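Local structure of endoglucanase (Humicola insolens, 1DYS) at residues A288-P293 with I306-P311; S218-Y223 with I264-R269; P233-S238 with S277-W282. The protein hydrolyses internal beta-1,4-glucosidic linkages of cellulose as a glycoside hydrolase family 6 endoglucanase, contributing to the recycling of plant biomass. All coordinates share one frame; numbering follows the deposited sequence. Where two conformers were deposited one is given.

Contact 1 of 3, residues A288-P293 with I306-P311; sequences AGFGQP and IVWVKP
Trp308 reaches across to the loop at Phe290-Pro293, and its indole shows how one flat side chain can read a peptide chain at one end and an aromatic ring at the other. A chi1 of -69° sets CG opposite the carbonyl carbon, which sends the indole toward 288-293. Beyond CB, the first ring atom to reach the other segment is CD1, 3.6 Å from Gln292 O. Next along the rim, NE1 donates a hydrogen bond to Gln292 O at 3.0 Å; it is noticeably bent (138° at the hydrogen), and the donor stands above the carbonyl plane rather than on a lone pair. CZ2 then passes 3.4 Å from Gly291 O, which lies in the plane of the indole at its edge. At the tip, CH2 comes to 3.4 Å from Phe290 CD1, and CZ3 lies 3.8 Å from that same CD1 atom. The phenyl ring and the six-membered ring of Trp308 are nearly parallel, their planes 23° apart, but the rings are displaced laterally, leaving little face-to-face overlap.

Beside the indole, Ile306 offers CG2, which touches Gln292 CG at 3.9 Å and also nears Gln292 O. The Gln292 chain bends back at chi2, and its NE2 gives a hydrogen bond to Pro293 O at 2.8 Å.

Tyr17 of helix 15-29 and Val43 of helix 34-46 pack against both rings, and Leu338 of helix 332-340 touches the phenyl ring. Segment 306-311 takes in the C-terminal end of parallel strand 303-307 and the loop after it, the end where beta/alpha barrels, including the distorted barrel of family 6, carry their active sites. Accordingly, Lys310, probably a substrate-binding residue, follows Trp308 closely, while Val309 O receives a bond from Trp52 NE1.

Contact 2 of 3, residues S218-Y223 with I264-R269; sequences SNVSNY and IIDQSR
Ser218 and Ile265 form a parallel beta bridge at the C-terminal ends of adjacent barrel strands, where both chains turn into loops of the active-site side; Asn222, a probable substrate-binding residue, lies on one of them. Ser218 N donates to Ile264 O at 3.2 Å, and Ser218 O accepts from Asp266 N at 3.0 Å. Beyond this pair, side chains take over. Asn219 ND2 gives an almost straight bond (175°) to Asp266 O at 2.9 Å, while Gln267 NE2 hydrogen-bonds to the same oxygen from the other side of the carbonyl plane, so two amides grip it. With CG anti to the backbone N (chi1 -163°), Asp266 aims its carboxylate at the type II turn Asn219-Asn222: OD2 accepts from Ser221 N at 3.1 Å on its anti side. OD1 takes Ser268 N at 2.9 Å, making an Asx turn, along with Ser268 OG; Val309 N and Lys310 N bond to OD1 and OD2 respectively.

Arg269 NH2 donates to Ser221 O at 2.9 Å, NH1 forms a salt bridge with Asp316, and Tyr223 CZ stands 3.5 Å above the guanidinium centre, the two planes 36° apart. A water links Arg269 NE with Asn222 O and Ser268 OG.

Strand 303-307 flanks 262-266, where Val307 touches Ile264. Helix 243-255 borders the bridge, with Glu243 bonded to Ser218 OG, and helix 332-340 packs Tyr334 against both Tyr223 and Arg269.

Contact 3 of 3, residues P233-S238 with S277-W282; sequences PYTSGS and SEWGQW
Tyr234 and Trp279 meet where two surface loops come together, an example of an indole serving as a platform for several neighbours. Tyr234 CE1 sits over one face of Trp279, 3.2 Å from CG, and the phenol and the five-membered ring are inclined at 38° with centroids 4.6 Å apart. Thr235 occupies the same face farther along: its CG2 is 3.8 Å from the centroid of the six-membered ring, only 11° off the normal, a CH-pi contact. Ser238 instead comes to the rim, with CB in the indole plane and 4.0 Å from CZ3. The phenol meets backbone in turn: Trp279 CA lies 3.7 Å above one face, toward the rim. Tyr234 CG is tucked between the backbone N and the carbonyl carbon (chi1 63°), which brings CE1 over the indole.

A second shell fixes these groups. Thr235 OG1 bonds to Pro232 O and Ser238 OG to Ser240 N, while Trp279 NE1 is held by Asn224 OD1. The type I turn Glu278-Gln281 is braced by Gln281 OE1, which accepts from Ser277 N at 2.7 Å and Glu278 N at 3.0 Å.

The Trp279 side chain lies about 4 Å from that of Asn183 and slightly farther from that of Asn222, both probable substrate-binding residues. Trp189 meets the Trp279 ring steeply. The contact joins the loop between strand 215-218 and helix 243-255 to the loop running from strand 270-271 to strand 288-289.

In the fold
The segments of each contact hold a residue that probably binds substrate: Lys310 in contact 1, Asn222 in contact 2 and Trp282 in contact 3. Contacts 1 and 2, whose centres are 6 Å apart, share the parallel sheet through neighbouring strands 303-307 and 262-266. A probable hydrogen bond between Val307 O and Gln267 N (2.9 Å) joins them directly. Contact 3 lies farther out, its centre 16 Å from that of contact 2, but Tyr223 OH probably hydrogen-bonds to Trp282 O at 3.1 Å. Contacts 1 and 3 do not touch: their nearest atoms are about 8 Å apart, and contact 2 bridges the buried sheet end and the surface loops.

Contact 1 of 3, residues A288-P293 with I306-P311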
ATOM      1  N   ALA A 288       8.509  -9.769  20.876  1.00 16.47           N
ATOM      2  CA  ALA A 288       7.091 -10.150  21.032  1.00 17.03           C
ATOM      3  C   ALA A 288       6.905 -11.634  20.720  1.00 11.14           C
ATOM      4  O   ALA A 288       7.741 -12.268  20.077  1.00 14.93           O
ATOM      5  CB  ALA A 288       6.210  -9.312  20.106  1.00 15.95           C
ATOM      6  N   GLY A 289       5.785 -12.185  21.223  1.00 14.35           N
ATOM      7  CA  GLY A 289       5.521 -13.581  20.919  1.00 15.43           C
ATOM      8  C   GLY A 289       4.079 -13.738  20.429  1.00 15.53           C
ATOM      9  O   GLY A 289       3.250 -12.846  20.686  1.00 14.49           O
ATOM     10  N   PHE A 290       3.857 -14.864  19.755  1.00 13.29           N
ATOM     11  CA  PHE A 290       2.462 -15.225  19.465  1.00 13.91           C
ATOM     12  C   PHE A 290       1.733 -15.332  20.818  1.00 14.01           C
ATOM     13  O   PHE A 290       2.269 -15.907  21.810  1.00 18.13           O
ATOM     14  CB  PHE A 290       2.292 -16.568  18.814  1.00 13.41           C
ATOM     15  CG  PHE A 290       2.772 -16.707  17.400  1.00 14.54           C
ATOM     16  CD1 PHE A 290       2.328 -15.775  16.457  1.00 15.61           C
ATOM     17  CD2 PHE A 290       3.546 -17.757  16.959  1.00 15.38           C
ATOM     18  CE1 PHE A 290       2.695 -15.887  15.139  1.00 16.64           C
ATOM     19  CE2 PHE A 290       3.921 -17.878  15.639  1.00 16.02           C
ATOM     20  CZ  PHE A 290       3.503 -16.924  14.720  1.00 13.96           C
ATOM     21  N   GLY A 291       0.544 -14.752  20.902  1.00 16.12           N
ATOM     22  CA  GLY A 291      -0.197 -14.808  22.164  1.00 15.83           C
ATOM     23  C   GLY A 291      -1.089 -16.061  22.169  1.00 15.05           C
ATOM     24  O   GLY A 291      -1.029 -16.945  21.342  1.00 16.86           O
ATOM     25  N   GLN A 292      -1.924 -16.101  23.207  1.00 16.03           N
ATOM     26  CA  GLN A 292      -2.883 -17.177  23.398  1.00 18.15           C
ATOM     27  C   GLN A 292      -3.758 -17.352  22.166  1.00 16.47           C
ATOM     28  O   GLN A 292      -4.367 -16.397  21.678  1.00 20.75           O
ATOM     29  CB  GLN A 292      -3.784 -16.765  24.589  1.00 25.11           C
ATOM     30  CG  GLN A 292      -5.173 -17.356  24.600  1.00 36.07           C
ATOM     31  CD  GLN A 292      -5.205 -18.741  25.224  1.00 39.06           C
ATOM     32  OE1 GLN A 292      -4.859 -18.835  26.404  1.00 42.29           O
ATOM     33  NE2 GLN A 292      -5.627 -19.762  24.484  1.00 33.92           N
ATOM     34  N   PRO A 293      -3.841 -18.558  21.675  1.00 19.51           N
ATOM     35  CA  PRO A 293      -4.717 -18.865  20.540  1.00 16.62           C
ATOM     36  C   PRO A 293      -6.170 -18.692  20.937  1.00 17.64           C
ATOM     37  O   PRO A 293      -6.544 -18.655  22.101  1.00 19.12           O
ATOM     38  CB  PRO A 293      -4.409 -20.311  20.120  1.00 21.39           C
ATOM     39  CG  PRO A 293      -3.007 -20.476  20.720  1.00 21.89           C
ATOM     40  CD  PRO A 293      -3.063 -19.727  22.057  1.00 20.59           C
ATOM     41  N   ILE A 306     -10.998 -14.583  23.057  1.00 18.04           N
ATOM     42  CA  ILE A 306      -9.654 -14.131  22.684  1.00 15.41           C
ATOM     43  C   ILE A 306      -9.509 -14.643  21.256  1.00 13.99           C
ATOM     44  O   ILE A 306      -9.907 -15.775  20.976  1.00 17.21           O
ATOM     45  CB  ILE A 306      -8.509 -14.669  23.583  1.00 17.17           C
ATOM     46  CG1 ILE A 306      -8.629 -13.933  24.918  1.00 18.89           C
ATOM     47  CG2 ILE A 306      -7.155 -14.469  22.893  1.00 15.71           C
ATOM     48  CD1 ILE A 306      -7.945 -14.520  26.125  1.00 24.44           C
ATOM     49  N   VAL A 307      -9.148 -13.781  20.303  1.00 14.07           N
ATOM     50  CA  VAL A 307      -8.962 -14.151  18.913  1.00 16.02           C
ATOM     51  C   VAL A 307      -7.597 -13.681  18.409  1.00 14.25           C
ATOM     52  O   VAL A 307      -6.819 -13.025  19.143  1.00 12.07           O
ATOM     53  CB  VAL A 307     -10.075 -13.516  18.010  1.00 10.04           C
ATOM     54  CG1 VAL A 307     -11.440 -14.093  18.377  1.00 18.88           C
ATOM     55  CG2 VAL A 307     -10.023 -11.997  18.192  1.00 15.95           C
ATOM     56  N   TRP A 308      -7.187 -14.090  17.214  1.00 14.38           N
ATOM     57  CA  TRP A 308      -6.058 -13.495  16.496  1.00 13.45           C
ATOM     58  C   TRP A 308      -6.647 -12.743  15.279  1.00 12.10           C
ATOM     59  O   TRP A 308      -7.385 -13.320  14.457  1.00 15.65           O
ATOM     60  CB  TRP A 308      -5.001 -14.455  15.989  1.00 13.60           C
ATOM     61  CG  TRP A 308      -4.144 -15.138  16.995  1.00 13.39           C
ATOM     62  CD1 TRP A 308      -4.302 -15.154  18.337  1.00 15.59           C
ATOM     63  CD2 TRP A 308      -2.962 -15.884  16.693  1.00 10.36           C
ATOM     64  NE1 TRP A 308      -3.266 -15.876  18.927  1.00 15.23           N
ATOM     65  CE2 TRP A 308      -2.454 -16.335  17.936  1.00 12.08           C
ATOM     66  CE3 TRP A 308      -2.291 -16.216  15.504  1.00 12.71           C
ATOM     67  CZ2 TRP A 308      -1.304 -17.137  17.968  1.00 14.21           C
ATOM     68  CZ3 TRP A 308      -1.163 -17.000  15.553  1.00 14.85           C
ATOM     69  CH2 TRP A 308      -0.667 -17.429  16.795  1.00 16.00           C
ATOM     70  N   VAL A 309      -6.320 -11.441  15.223  1.00 13.08           N
ATOM     71  CA  VAL A 309      -6.858 -10.642  14.105  1.00 11.26           C
ATOM     72  C   VAL A 309      -5.693 -10.233  13.210  1.00 10.78           C
ATOM     73  O   VAL A 309      -5.676 -10.609  12.062  1.00 13.32           O
ATOM     74  CB  VAL A 309      -7.606  -9.437  14.691  1.00  8.84           C
ATOM     75  CG1 VAL A 309      -8.296  -8.688  13.551  1.00 10.12           C
ATOM     76  CG2 VAL A 309      -8.627  -9.835  15.752  1.00 15.13           C
ATOM     77  N   LYS A 310      -4.706  -9.457  13.732  1.00 12.84           N
ATOM     78  CA  LYS A 310      -3.553  -9.167  12.877  1.00 14.13           C
ATOM     79  C   LYS A 310      -2.794 -10.451  12.613  1.00 13.15           C
ATOM     80  O   LYS A 310      -2.525 -11.225  13.548  1.00 13.30           O
ATOM     81  CB  LYS A 310      -2.621  -8.257  13.691  1.00 13.66           C
ATOM     82  CG  LYS A 310      -1.208  -8.073  13.199  1.00 12.89           C
ATOM     83  CD  LYS A 310      -1.128  -7.216  11.939  1.00 15.43           C
ATOM     84  CE  LYS A 310       0.299  -7.364  11.402  1.00 13.14           C
ATOM     85  NZ  LYS A 310       0.509  -6.357  10.289  1.00 18.31           N
ATOM     86  N   PRO A 311      -2.374 -10.687  11.411  1.00 12.10           N
ATOM     87  CA  PRO A 311      -1.560 -11.876  11.070  1.00 12.11           C
ATOM     88  C   PRO A 311      -0.106 -11.655  11.458  1.00 14.07           C
ATOM     89  O   PRO A 311       0.592 -10.964  10.701  1.00 13.76           O
ATOM     90  CB  PRO A 311      -1.695 -12.103   9.561  1.00 14.97           C
ATOM     91  CG  PRO A 311      -2.914 -11.232   9.250  1.00 16.80           C
ATOM     92  CD  PRO A 311      -2.753 -10.021  10.168  1.00 13.71           C
TER

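Contact 2 of 3, residues S218-Y223 with I264-R269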
ATOM      1  N   SER A 218     -10.682  -5.066  20.412  1.00 12.72           N
ATOM      2  CA  SER A 218      -9.576  -4.245  20.922  1.00 13.00           C
ATOM      3  C   SER A 218      -8.264  -4.998  20.776  1.00 13.14           C
ATOM      4  O   SER A 218      -8.233  -6.217  20.589  1.00 13.35           O
ATOM      5  CB  SER A 218      -9.834  -3.842  22.369  1.00 20.14           C
ATOM      6  OG  SER A 218      -9.654  -4.974  23.211  0.50 14.84           O
ATOM      7  N   ASN A 219      -7.184  -4.209  20.834  1.00 13.03           N
ATOM      8  CA  ASN A 219      -5.820  -4.698  20.713  1.00 11.66           C
ATOM      9  C   ASN A 219      -5.508  -5.187  19.302  1.00 14.11           C
ATOM     10  O   ASN A 219      -4.465  -5.886  19.156  1.00 14.12           O
ATOM     11  CB  ASN A 219      -5.508  -5.821  21.725  1.00 14.10           C
ATOM     12  CG  ASN A 219      -4.053  -5.847  22.192  1.00 17.99           C
ATOM     13  OD1 ASN A 219      -3.553  -4.755  22.461  1.00 15.33           O
ATOM     14  ND2 ASN A 219      -3.497  -7.054  22.281  1.00 17.07           N
ATOM     15  N   VAL A 220      -6.359  -4.909  18.313  1.00 13.71           N
ATOM     16  CA  VAL A 220      -6.082  -5.401  16.959  1.00 11.95           C
ATOM     17  C   VAL A 220      -4.814  -4.719  16.462  1.00 13.76           C
ATOM     18  O   VAL A 220      -4.610  -3.518  16.481  1.00 13.52           O
ATOM     19  CB  VAL A 220      -7.253  -5.134  15.996  1.00 10.00           C
ATOM     20  CG1 VAL A 220      -6.808  -5.568  14.592  1.00 13.46           C
ATOM     21  CG2 VAL A 220      -8.486  -5.865  16.510  1.00 14.70           C
ATOM     22  N   SER A 221      -3.850  -5.539  16.052  1.00 11.96           N
ATOM     23  CA  SER A 221      -2.528  -5.160  15.633  1.00 14.66           C
ATOM     24  C   SER A 221      -1.665  -4.617  16.758  1.00 12.51           C
ATOM     25  O   SER A 221      -0.576  -4.178  16.408  1.00 16.81           O
ATOM     26  CB  SER A 221      -2.506  -4.129  14.494  1.00 14.72           C
ATOM     27  OG  SER A 221      -3.467  -4.533  13.502  1.00 12.62           O
ATOM     28  N   ASN A 222      -2.126  -4.691  17.994  1.00 13.47           N
ATOM     29  CA  ASN A 222      -1.347  -4.162  19.105  1.00 14.48           C
ATOM     30  C   ASN A 222      -0.759  -5.377  19.835  1.00 12.73           C
ATOM     31  O   ASN A 222      -0.687  -6.467  19.308  1.00 13.89           O
ATOM     32  CB  ASN A 222      -2.078  -3.171  20.005  1.00 13.91           C
ATOM     33  CG  ASN A 222      -1.162  -2.069  20.459  1.00 19.90           C
ATOM     34  OD1 ASN A 222      -0.332  -2.293  21.338  1.00 19.28           O
ATOM     35  ND2 ASN A 222      -1.267  -0.865  19.877  1.00 18.83           N
ATOM     36  N   TYR A 223      -0.138  -5.055  20.964  1.00 13.32           N
ATOM     37  CA  TYR A 223       0.678  -6.010  21.696  1.00 11.77           C
ATOM     38  C   TYR A 223       0.359  -6.064  23.186  1.00 15.77           C
ATOM     39  O   TYR A 223       1.145  -6.691  23.930  1.00 16.62           O
ATOM     40  CB  TYR A 223       2.130  -5.533  21.531  1.00 15.06           C
ATOM     41  CG  TYR A 223       2.602  -5.248  20.122  1.00 15.92           C
ATOM     42  CD1 TYR A 223       2.418  -3.989  19.532  1.00 15.93           C
ATOM     43  CD2 TYR A 223       3.204  -6.255  19.369  1.00 16.14           C
ATOM     44  CE1 TYR A 223       2.837  -3.767  18.230  1.00 15.58           C
ATOM     45  CE2 TYR A 223       3.640  -6.022  18.070  1.00 17.85           C
ATOM     46  CZ  TYR A 223       3.436  -4.774  17.526  1.00 16.41           C
ATOM     47  OH  TYR A 223       3.904  -4.501  16.255  1.00 19.26           O
ATOM     48  N   ILE A 264     -14.110  -8.833  21.788  1.00 14.08           N
ATOM     49  CA  ILE A 264     -13.236  -9.867  21.248  1.00 14.26           C
ATOM     50  C   ILE A 264     -11.852  -9.193  21.285  1.00 19.29           C
ATOM     51  O   ILE A 264     -11.823  -8.005  21.046  1.00 17.00           O
ATOM     52  CB  ILE A 264     -13.457 -10.545  19.912  1.00 13.88           C
ATOM     53  CG1 ILE A 264     -13.642  -9.495  18.802  1.00 12.80           C
ATOM     54  CG2 ILE A 264     -14.704 -11.431  20.032  1.00 15.27           C
ATOM     55  CD1 ILE A 264     -14.050 -10.047  17.458  1.00 17.13           C
ATOM     56  N   ILE A 265     -10.820  -9.875  21.789  1.00 15.04           N
ATOM     57  CA  ILE A 265      -9.542  -9.184  22.031  1.00 15.32           C
ATOM     58  C   ILE A 265      -8.421  -9.913  21.311  1.00 13.65           C
ATOM     59  O   ILE A 265      -8.238 -11.110  21.420  1.00 16.17           O
ATOM     60  CB  ILE A 265      -9.163  -9.189  23.530  1.00 15.48           C
ATOM     61  CG1 ILE A 265     -10.171  -8.318  24.286  1.00 18.66           C
ATOM     62  CG2 ILE A 265      -7.764  -8.605  23.761  1.00 14.76           C
ATOM     63  CD1 ILE A 265      -9.893  -8.026  25.724  1.00 24.38           C
ATOM     64  N   ASP A 266      -7.668  -9.171  20.488  1.00 12.09           N
ATOM     65  CA  ASP A 266      -6.606  -9.774  19.685  1.00 10.33           C
ATOM     66  C   ASP A 266      -5.449 -10.125  20.633  1.00 15.37           C
ATOM     67  O   ASP A 266      -5.087  -9.273  21.454  1.00 13.38           O
ATOM     68  CB  ASP A 266      -6.062  -8.711  18.709  1.00 13.35           C
ATOM     69  CG  ASP A 266      -5.257  -9.278  17.550  1.00 11.89           C
ATOM     70  OD1 ASP A 266      -4.984 -10.491  17.423  1.00 12.25           O
ATOM     71  OD2 ASP A 266      -4.840  -8.448  16.676  1.00 14.61           O
ATOM     72  N   GLN A 267      -4.921 -11.337  20.495  1.00 13.05           N
ATOM     73  CA  GLN A 267      -3.686 -11.701  21.185  1.00 10.30           C
ATOM     74  C   GLN A 267      -2.754 -12.313  20.151  1.00 15.72           C
ATOM     75  O   GLN A 267      -1.858 -13.071  20.476  1.00 15.22           O
ATOM     76  CB  GLN A 267      -3.863 -12.701  22.350  1.00 16.05           C
ATOM     77  CG  GLN A 267      -4.584 -12.119  23.561  1.00 13.66           C
ATOM     78  CD  GLN A 267      -3.707 -11.131  24.324  1.00 14.01           C
ATOM     79  OE1 GLN A 267      -2.931 -11.527  25.200  1.00 15.83           O
ATOM     80  NE2 GLN A 267      -3.830  -9.878  23.976  1.00 14.73           N
ATOM     81  N   SER A 268      -2.881 -11.892  18.862  1.00 15.92           N
ATOM     82  CA  SER A 268      -1.989 -12.402  17.822  1.00 13.57           C
ATOM     83  C   SER A 268      -0.535 -12.125  18.144  1.00 13.43           C
ATOM     84  O   SER A 268       0.343 -12.944  17.836  1.00 12.19           O
ATOM     85  CB  SER A 268      -2.320 -11.735  16.471  1.00 12.06           C
ATOM     86  OG  SER A 268      -2.226 -10.302  16.629  1.00 15.19           O
ATOM     87  N   ARG A 269      -0.226 -11.002  18.759  1.00 16.05           N
ATOM     88  CA  ARG A 269       1.146 -10.660  19.150  1.00 10.93           C
ATOM     89  C   ARG A 269       1.079 -10.011  20.530  1.00 14.16           C
ATOM     90  O   ARG A 269       0.196  -9.194  20.764  1.00 13.60           O
ATOM     91  CB  ARG A 269       1.741  -9.606  18.195  1.00 13.90           C
ATOM     92  CG  ARG A 269       1.832 -10.099  16.755  1.00 13.59           C
ATOM     93  CD  ARG A 269       2.489  -9.110  15.805  1.00 16.30           C
ATOM     94  NE  ARG A 269       1.654  -7.890  15.692  1.00 14.26           N
ATOM     95  CZ  ARG A 269       2.032  -6.877  14.921  1.00 12.94           C
ATOM     96  NH1 ARG A 269       3.169  -6.898  14.260  1.00 13.40           N
ATOM     97  NH2 ARG A 269       1.251  -5.779  14.838  1.00 16.04           N
TER
HETATM   98  O   HOH W   1      -0.927  -7.804  16.846  1.00 13.86           O
HETATM   99  O   HOH W   2      -2.403  -8.856  19.708  1.00 15.32           O

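Contact 3 of 3, residues P233-S238 with S277-W282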
ATOM      1  N   PRO A 233       5.223  -0.284  33.372  1.00 31.50           N
ATOM      2  CA  PRO A 233       5.234   0.990  34.053  1.00 30.02           C
ATOM      3  C   PRO A 233       4.523   2.134  33.375  1.00 31.77           C
ATOM      4  O   PRO A 233       3.931   2.979  34.032  1.00 36.82           O
ATOM      5  CB  PRO A 233       6.708   1.443  34.188  1.00 33.21           C
ATOM      6  CG  PRO A 233       7.473   0.212  33.825  1.00 35.54           C
ATOM      7  CD  PRO A 233       6.570  -0.848  33.240  1.00 31.97           C
ATOM      8  N   TYR A 234       4.527   2.173  32.040  1.00 31.90           N
ATOM      9  CA  TYR A 234       3.874   3.214  31.276  1.00 29.83           C
ATOM     10  C   TYR A 234       2.356   3.171  31.382  1.00 25.38           C
ATOM     11  O   TYR A 234       1.682   4.145  30.998  1.00 31.82           O
ATOM     12  CB  TYR A 234       4.424   3.176  29.854  1.00 30.08           C
ATOM     13  CG  TYR A 234       4.184   1.930  29.043  1.00 28.08           C
ATOM     14  CD1 TYR A 234       2.893   1.474  28.825  1.00 26.39           C
ATOM     15  CD2 TYR A 234       5.228   1.229  28.462  1.00 25.60           C
ATOM     16  CE1 TYR A 234       2.679   0.358  28.053  1.00 20.54           C
ATOM     17  CE2 TYR A 234       5.012   0.092  27.701  1.00 27.19           C
ATOM     18  CZ  TYR A 234       3.719  -0.322  27.493  1.00 21.27           C
ATOM     19  OH  TYR A 234       3.429  -1.445  26.745  1.00 26.71           O
ATOM     20  N   THR A 235       1.812   2.093  31.939  1.00 22.74           N
ATOM     21  CA  THR A 235       0.383   1.962  32.199  1.00 25.50           C
ATOM     22  C   THR A 235       0.022   2.541  33.577  1.00 26.78           C
ATOM     23  O   THR A 235      -1.144   2.511  33.993  1.00 32.19           O
ATOM     24  CB  THR A 235      -0.116   0.514  32.147  1.00 28.11           C
ATOM     25  OG1 THR A 235       0.399  -0.180  33.297  1.00 24.65           O
ATOM     26  CG2 THR A 235       0.334  -0.238  30.904  1.00 28.48           C
ATOM     27  N   SER A 236       0.985   3.117  34.296  1.00 31.61           N
ATOM     28  CA  SER A 236       0.719   3.740  35.589  1.00 31.99           C
ATOM     29  C   SER A 236      -0.259   4.900  35.442  1.00 32.80           C
ATOM     30  O   SER A 236      -0.158   5.706  34.513  1.00 36.29           O
ATOM     31  CB  SER A 236       2.030   4.247  36.225  1.00 35.41           C
ATOM     32  OG  SER A 236       2.355   3.362  37.281  1.00 42.20           O
ATOM     33  N   GLY A 237      -1.292   4.904  36.287  1.00 34.05           N
ATOM     34  CA  GLY A 237      -2.325   5.933  36.223  1.00 38.66           C
ATOM     35  C   GLY A 237      -3.480   5.523  35.316  1.00 32.49           C
ATOM     36  O   GLY A 237      -4.488   6.229  35.264  1.00 36.66           O
ATOM     37  N   SER A 238      -3.355   4.400  34.604  1.00 29.05           N
ATOM     38  CA  SER A 238      -4.471   4.014  33.738  1.00 24.29           C
ATOM     39  C   SER A 238      -5.308   2.976  34.446  1.00 20.53           C
ATOM     40  O   SER A 238      -4.763   2.015  34.980  1.00 24.25           O
ATOM     41  CB  SER A 238      -3.989   3.384  32.427  1.00 32.02           C
ATOM     42  OG  SER A 238      -5.068   2.656  31.843  1.00 28.04           O
ATOM     43  N   SER A 277       9.021   1.428  25.396  1.00 24.83           N
ATOM     44  CA  SER A 277       9.248   2.388  26.466  1.00 22.06           C
ATOM     45  C   SER A 277       8.104   3.373  26.548  1.00 28.83           C
ATOM     46  O   SER A 277       7.899   4.111  27.519  1.00 29.56           O
ATOM     47  CB  SER A 277      10.587   3.116  26.221  1.00 30.69           C
ATOM     48  OG  SER A 277      10.629   3.584  24.883  1.00 35.22           O
ATOM     49  N   GLU A 278       7.285   3.406  25.488  1.00 21.99           N
ATOM     50  CA  GLU A 278       6.125   4.276  25.392  1.00 26.09           C
ATOM     51  C   GLU A 278       4.948   3.413  24.937  1.00 21.55           C
ATOM     52  O   GLU A 278       5.130   2.593  24.027  1.00 24.01           O
ATOM     53  CB  GLU A 278       6.363   5.409  24.406  1.00 23.82           C
ATOM     54  CG  GLU A 278       7.682   6.148  24.489  1.00 40.17           C
ATOM     55  CD  GLU A 278       7.569   7.581  24.961  1.00 52.25           C
ATOM     56  OE1 GLU A 278       6.605   8.261  24.551  1.00 56.27           O
ATOM     57  OE2 GLU A 278       8.441   8.037  25.739  1.00 64.20           O
ATOM     58  N   TRP A 279       3.762   3.611  25.509  1.00 21.94           N
ATOM     59  CA  TRP A 279       2.637   2.749  25.149  1.00 16.41           C
ATOM     60  C   TRP A 279       2.184   2.919  23.708  1.00 20.94           C
ATOM     61  O   TRP A 279       1.688   1.985  23.088  1.00 21.93           O
ATOM     62  CB  TRP A 279       1.453   3.046  26.061  1.00 20.36           C
ATOM     63  CG  TRP A 279       0.488   1.914  26.272  1.00 20.26           C
ATOM     64  CD1 TRP A 279       0.364   0.734  25.597  1.00 23.25           C
ATOM     65  CD2 TRP A 279      -0.484   1.892  27.321  1.00 23.44           C
ATOM     66  NE1 TRP A 279      -0.635  -0.016  26.162  1.00 22.30           N
ATOM     67  CE2 TRP A 279      -1.169   0.668  27.219  1.00 14.66           C
ATOM     68  CE3 TRP A 279      -0.841   2.796  28.335  1.00 21.31           C
ATOM     69  CZ2 TRP A 279      -2.217   0.355  28.088  1.00 22.16           C
ATOM     70  CZ3 TRP A 279      -1.870   2.491  29.196  1.00 20.85           C
ATOM     71  CH2 TRP A 279      -2.543   1.266  29.063  1.00 22.45           C
ATOM     72  N   GLY A 280       2.432   4.079  23.121  1.00 20.36           N
ATOM     73  CA  GLY A 280       1.983   4.348  21.752  1.00 22.05           C
ATOM     74  C   GLY A 280       2.872   3.731  20.691  1.00 24.17           C
ATOM     75  O   GLY A 280       2.507   3.832  19.512  1.00 20.78           O
ATOM     76  N   GLN A 281       3.980   3.100  21.029  1.00 22.02           N
ATOM     77  CA  GLN A 281       4.815   2.408  20.037  1.00 17.94           C
ATOM     78  C   GLN A 281       4.008   1.284  19.392  1.00 16.82           C
ATOM     79  O   GLN A 281       3.292   0.551  20.078  1.00 23.09           O
ATOM     80  CB  GLN A 281       6.108   1.865  20.636  1.00 22.30           C
ATOM     81  CG  GLN A 281       7.159   2.928  20.957  1.00 29.03           C
ATOM     82  CD  GLN A 281       8.282   2.259  21.738  1.00 38.84           C
ATOM     83  OE1 GLN A 281       8.196   2.143  22.960  1.00 36.72           O
ATOM     84  NE2 GLN A 281       9.310   1.787  21.047  1.00 41.84           N
ATOM     85  N   TRP A 282       4.039   1.191  18.056  1.00 19.27           N
ATOM     86  CA  TRP A 282       3.203   0.217  17.353  1.00 19.52           C
ATOM     87  C   TRP A 282       3.837  -0.580  16.229  1.00 19.99           C
ATOM     88  O   TRP A 282       3.180  -1.527  15.750  1.00 18.26           O
ATOM     89  CB  TRP A 282       2.023   0.997  16.689  1.00 24.77           C
ATOM     90  CG  TRP A 282       2.567   2.065  15.781  1.00 23.68           C
ATOM     91  CD1 TRP A 282       2.958   3.334  16.137  1.00 22.06           C
ATOM     92  CD2 TRP A 282       2.833   1.955  14.372  1.00 25.36           C
ATOM     93  NE1 TRP A 282       3.467   3.996  15.046  1.00 30.20           N
ATOM     94  CE2 TRP A 282       3.385   3.172  13.947  1.00 29.10           C
ATOM     95  CE3 TRP A 282       2.616   0.947  13.430  1.00 24.71           C
ATOM     96  CZ2 TRP A 282       3.757   3.416  12.622  1.00 25.73           C
ATOM     97  CZ3 TRP A 282       3.004   1.178  12.124  1.00 23.84           C
ATOM     98  CH2 TRP A 282       3.564   2.402  11.716  1.00 27.45           C
TER